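Local coordinates for protein glucosamine-6-phosphate deaminase (Thermotoga maritima, PDB 1J5X) that is a SIS-domain protein built of two alpha/beta halves, each around a parallel beta sheet, at residues 15-26 with 155-166. Sequence-based numbering, arbitrary orientation.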
loop_
_atom_site.group_PDB
_atom_site.type_symbol
_atom_site.label_atom_id
_atom_site.label_comp_id
_atom_site.label_asym_id
_atom_site.label_seq_id
_atom_site.Cartn_x
_atom_site.Cartn_y
_atom_site.Cartn_z
ATOM N N LYS A 15 -17.114 -7.159 -7.917
ATOM C CA LYS A 15 -17.031 -5.833 -7.304
ATOM C C LYS A 15 -15.542 -5.444 -7.113
ATOM O O LYS A 15 -15.178 -4.267 -7.263
ATOM C CB LYS A 15 -17.707 -5.848 -5.944
ATOM C CG LYS A 15 -17.688 -4.552 -5.108
ATOM C CD LYS A 15 -18.183 -3.273 -5.773
ATOM C CE LYS A 15 -19.644 -3.269 -6.104
ATOM N NZ LYS A 15 -20.158 -1.849 -6.001
ATOM N N THR A 16 -14.732 -6.446 -6.772
ATOM C CA THR A 16 -13.295 -6.234 -6.565
ATOM C C THR A 16 -12.671 -5.736 -7.878
ATOM O O THR A 16 -11.980 -4.685 -7.893
ATOM C CB THR A 16 -12.655 -7.525 -6.024
ATOM O OG1 THR A 16 -13.287 -7.831 -4.758
ATOM C CG2 THR A 16 -11.150 -7.367 -5.819
ATOM N N LEU A 17 -12.927 -6.439 -8.989
ATOM C CA LEU A 17 -12.395 -5.971 -10.270
ATOM C C LEU A 17 -12.859 -4.530 -10.537
ATOM O O LEU A 17 -12.079 -3.674 -11.024
ATOM C CB LEU A 17 -12.868 -6.890 -11.408
ATOM C CG LEU A 17 -12.304 -6.423 -12.774
ATOM C CD1 LEU A 17 -10.785 -6.404 -12.715
ATOM C CD2 LEU A 17 -12.736 -7.394 -13.889
ATOM N N LYS A 18 -14.126 -4.214 -10.226
ATOM C CA LYS A 18 -14.608 -2.849 -10.447
ATOM C C LYS A 18 -13.803 -1.811 -9.651
ATOM O O LYS A 18 -13.403 -0.752 -10.165
ATOM C CB LYS A 18 -16.082 -2.709 -10.069
ATOM C CG LYS A 18 -16.649 -1.285 -10.219
ATOM C CD LYS A 18 -16.633 -0.467 -8.953
ATOM C CE LYS A 18 -17.305 0.895 -9.166
ATOM N NZ LYS A 18 -17.153 1.817 -8.019
ATOM N N GLU A 19 -13.598 -2.111 -8.378
ATOM C CA GLU A 19 -12.850 -1.194 -7.545
ATOM C C GLU A 19 -11.346 -1.152 -7.957
ATOM O O GLU A 19 -10.723 -0.125 -7.867
ATOM C CB GLU A 19 -13.088 -1.611 -6.090
ATOM C CG GLU A 19 -14.601 -1.338 -5.796
ATOM C CD GLU A 19 -15.116 -1.732 -4.409
ATOM O OE1 GLU A 19 -14.465 -2.517 -3.726
ATOM O OE2 GLU A 19 -16.188 -1.248 -4.046
ATOM N N ILE A 20 -10.759 -2.231 -8.411
ATOM C CA ILE A 20 -9.351 -2.137 -8.903
ATOM C C ILE A 20 -9.367 -1.172 -10.122
ATOM O O ILE A 20 -8.563 -0.211 -10.250
ATOM C CB ILE A 20 -8.840 -3.515 -9.358
ATOM C CG1 ILE A 20 -8.793 -4.451 -8.153
ATOM C CG2 ILE A 20 -7.470 -3.396 -10.034
ATOM C CD1 ILE A 20 -8.242 -5.830 -8.534
ATOM N N THR A 21 -10.311 -1.430 -11.022
ATOM C CA THR A 21 -10.443 -0.627 -12.242
ATOM C C THR A 21 -10.730 0.842 -11.976
ATOM O O THR A 21 -10.391 1.703 -12.792
ATOM C CB THR A 21 -11.534 -1.244 -13.170
ATOM O OG1 THR A 21 -11.145 -2.581 -13.432
ATOM C CG2 THR A 21 -11.582 -0.495 -14.532
ATOM N N ASP A 22 -11.292 1.140 -10.808
ATOM C CA ASP A 22 -11.579 2.512 -10.465
ATOM C C ASP A 22 -10.266 3.343 -10.339
ATOM O O ASP A 22 -10.331 4.558 -10.335
ATOM C CB ASP A 22 -12.324 2.636 -9.143
ATOM C CG ASP A 22 -13.831 2.314 -9.267
ATOM O OD1 ASP A 22 -14.334 2.333 -10.428
ATOM O OD2 ASP A 22 -14.481 2.089 -8.197
ATOM N N GLN A 23 -9.133 2.674 -10.200
ATOM C CA GLN A 23 -7.876 3.412 -10.085
ATOM C C GLN A 23 -7.571 3.984 -11.471
ATOM O O GLN A 23 -6.733 4.869 -11.634
ATOM C CB GLN A 23 -6.769 2.488 -9.582
ATOM C CG GLN A 23 -6.904 2.308 -8.066
ATOM C CD GLN A 23 -6.367 0.985 -7.579
ATOM O OE1 GLN A 23 -5.521 1.057 -6.582
ATOM N NE2 GLN A 23 -6.729 -0.107 -8.092
ATOM N N LYS A 24 -8.233 3.429 -12.477
ATOM C CA LYS A 24 -8.078 3.955 -13.821
ATOM C C LYS A 24 -9.211 4.906 -14.112
ATOM O O LYS A 24 -9.002 5.994 -14.642
ATOM C CB LYS A 24 -8.107 2.843 -14.853
ATOM C CG LYS A 24 -8.568 3.355 -16.238
ATOM C CD LYS A 24 -8.177 2.376 -17.310
ATOM C CE LYS A 24 -9.272 1.405 -17.608
ATOM N NZ LYS A 24 -8.992 0.686 -18.914
ATOM N N ASN A 25 -10.442 4.515 -13.769
ATOM C CA ASN A 25 -11.579 5.367 -14.100
ATOM C C ASN A 25 -11.983 6.523 -13.220
ATOM O O ASN A 25 -12.595 7.478 -13.691
ATOM C CB ASN A 25 -12.841 4.491 -14.303
ATOM C CG ASN A 25 -12.685 3.522 -15.465
ATOM O OD1 ASN A 25 -12.158 3.895 -16.520
ATOM N ND2 ASN A 25 -13.151 2.286 -15.290
ATOM N N GLU A 26 -11.666 6.460 -11.941
ATOM C CA GLU A 26 -12.138 7.494 -11.048
ATOM C C GLU A 26 -11.073 8.282 -10.299
ATOM O O GLU A 26 -11.378 9.200 -9.549
ATOM C CB GLU A 26 -13.078 6.834 -10.027
ATOM C CG GLU A 26 -14.060 5.844 -10.713
ATOM C CD GLU A 26 -15.227 5.380 -9.808
ATOM O OE1 GLU A 26 -15.078 5.401 -8.558
ATOM O OE2 GLU A 26 -16.300 4.971 -10.348
ATOM N N GLU A 155 -15.681 1.968 -1.246
ATOM C CA GLU A 155 -15.034 0.728 -1.517
ATOM C C GLU A 155 -15.759 -0.305 -0.635
ATOM O O GLU A 155 -15.776 -0.197 0.606
ATOM C CB GLU A 155 -13.558 0.790 -1.178
ATOM C CG GLU A 155 -12.806 -0.414 -1.635
ATOM C CD GLU A 155 -11.337 -0.373 -1.177
ATOM O OE1 GLU A 155 -11.068 -0.484 0.043
ATOM O OE2 GLU A 155 -10.465 -0.238 -2.059
ATOM N N GLU A 156 -16.353 -1.269 -1.336
ATOM C CA GLU A 156 -17.182 -2.368 -0.807
ATOM C C GLU A 156 -16.576 -3.724 -0.626
ATOM O O GLU A 156 -17.020 -4.503 0.236
ATOM C CB GLU A 156 -18.342 -2.604 -1.775
ATOM C CG GLU A 156 -19.183 -1.438 -2.006
ATOM C CD GLU A 156 -19.756 -1.020 -0.757
ATOM O OE1 GLU A 156 -20.015 -1.919 0.096
ATOM O OE2 GLU A 156 -19.960 0.192 -0.603
ATOM N N ALA A 157 -15.631 -4.064 -1.473
ATOM C CA ALA A 157 -15.083 -5.380 -1.419
ATOM C C ALA A 157 -14.339 -5.643 -0.132
ATOM O O ALA A 157 -13.926 -4.680 0.558
ATOM C CB ALA A 157 -14.197 -5.594 -2.603
ATOM N N ILE A 158 -14.190 -6.939 0.184
ATOM C CA ILE A 158 -13.445 -7.381 1.357
ATOM C C ILE A 158 -11.999 -6.882 1.214
ATOM O O ILE A 158 -11.447 -6.305 2.141
ATOM C CB ILE A 158 -13.359 -8.961 1.463
ATOM C CG1 ILE A 158 -14.741 -9.542 1.683
ATOM C CG2 ILE A 158 -12.438 -9.402 2.624
ATOM C CD1 ILE A 158 -15.624 -8.624 2.533
ATOM N N VAL A 159 -11.386 -7.145 0.066
ATOM C CA VAL A 159 -10.003 -6.720 -0.140
ATOM C C VAL A 159 -9.881 -5.253 -0.494
ATOM O O VAL A 159 -10.615 -4.719 -1.345
ATOM C CB VAL A 159 -9.353 -7.585 -1.233
ATOM C CG1 VAL A 159 -7.901 -7.171 -1.476
ATOM C CG2 VAL A 159 -9.427 -9.039 -0.796
HETATM N N MSE A 160 -8.966 -4.570 0.203
HETATM C CA MSE A 160 -8.728 -3.164 -0.084
HETATM C C MSE A 160 -7.952 -3.055 -1.374
HETATM O O MSE A 160 -6.972 -3.769 -1.585
HETATM C CB MSE A 160 -7.935 -2.513 1.065
HETATM C CG MSE A 160 -8.845 -2.071 2.160
HETATM SE SE MSE A 160 -7.820 -1.410 3.739
HETATM C CE MSE A 160 -6.665 -0.246 2.685
ATOM N N THR A 161 -8.387 -2.127 -2.246
ATOM C CA THR A 161 -7.730 -1.948 -3.514
ATOM C C THR A 161 -7.500 -0.450 -3.683
ATOM O O THR A 161 -6.459 0.089 -3.236
ATOM C CB THR A 161 -8.592 -2.557 -4.742
ATOM O OG1 THR A 161 -9.936 -2.038 -4.727
ATOM C CG2 THR A 161 -8.632 -4.077 -4.632
ATOM N N LYS A 162 -8.466 0.218 -4.278
ATOM C CA LYS A 162 -8.369 1.659 -4.550
ATOM C C LYS A 162 -8.238 2.526 -3.308
ATOM O O LYS A 162 -7.638 3.588 -3.368
ATOM C CB LYS A 162 -9.607 2.128 -5.333
ATOM C CG LYS A 162 -10.905 2.110 -4.549
ATOM C CD LYS A 162 -12.070 2.465 -5.514
ATOM C CE LYS A 162 -13.302 3.023 -4.823
ATOM N NZ LYS A 162 -14.445 3.353 -5.764
ATOM N N SER A 163 -8.768 2.079 -2.169
ATOM C CA SER A 163 -8.678 2.903 -0.972
ATOM C C SER A 163 -7.211 3.048 -0.520
ATOM O O SER A 163 -6.840 4.097 0.014
ATOM C CB SER A 163 -9.507 2.312 0.206
ATOM O OG SER A 163 -9.051 1.047 0.583
ATOM N N PHE A 164 -6.414 2.023 -0.745
ATOM C CA PHE A 164 -5.003 2.116 -0.324
ATOM C C PHE A 164 -4.340 3.249 -1.179
ATOM O O PHE A 164 -3.739 4.211 -0.661
ATOM C CB PHE A 164 -4.320 0.774 -0.600
ATOM C CG PHE A 164 -2.830 0.770 -0.325
ATOM C CD1 PHE A 164 -1.922 1.256 -1.283
ATOM C CD2 PHE A 164 -2.345 0.284 0.887
ATOM C CE1 PHE A 164 -0.582 1.251 -1.046
ATOM C CE2 PHE A 164 -0.960 0.281 1.153
ATOM C CZ PHE A 164 -0.090 0.755 0.190
ATOM N N SER A 165 -4.512 3.130 -2.485
ATOM C CA SER A 165 -3.898 4.097 -3.406
ATOM C C SER A 165 -4.417 5.483 -3.189
ATOM O O SER A 165 -3.655 6.465 -3.162
ATOM C CB SER A 165 -4.180 3.693 -4.853
ATOM O OG SER A 165 -3.631 2.403 -5.126
HETATM N N MSE A 166 -5.740 5.633 -3.088
HETATM C CA MSE A 166 -6.256 6.960 -2.884
HETATM C C MSE A 166 -5.925 7.612 -1.552
HETATM O O MSE A 166 -5.687 8.821 -1.483
HETATM C CB MSE A 166 -7.815 6.975 -3.184
HETATM C CG MSE A 166 -8.039 6.529 -4.589
HETATM SE SE MSE A 166 -10.073 6.328 -4.798
HETATM C CE MSE A 166 -10.079 6.167 -6.722
HETATM O O HOH W 1 -12.439 -8.639 -2.183
HETATM O O HOH W 2 -11.631 -3.477 -3.503
#
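E19 reaches from helix 15-25 to two successive backbone amides of the loop entering helix 162-179. OE2 accepts from E156 N at 2.7 Å with a nearly straight N-H (174°), and OE1 from A157 N at 3.0 Å; both amides arrive on the syn sides, slightly out of the carboxylate plane, fixing its rotation. A water links OE1 to V159 O and T161 OG1.

Starting helix 162-179, K162 is a knob among K18, E19, D22 and Q23. Its CG lies between backbone N and carbonyl carbon (chi1 69°), and the extended chain passes D22 CB before NZ meets D22 OD2 at 2.7 Å on the anti side, 32° out of the carboxylate plane. K18 NZ takes that oxygen's syn lone pair, and E26 OE1 adds a longer salt bridge to K162 NZ (3.5 Å).

Farther along helix 15-25, Q23 OE1 accepts from S165 OG at 2.7 Å, while NE2 donates to I20 O and Q316, setting the amide's rotation.

Within the loop, E155 OE2 receives T161 N and S163 N from opposite faces, and R109 salt-bridges OE1. Two lysines converging on D22 would favour its ionised form where the N-terminal helix meets SIS-domain residues.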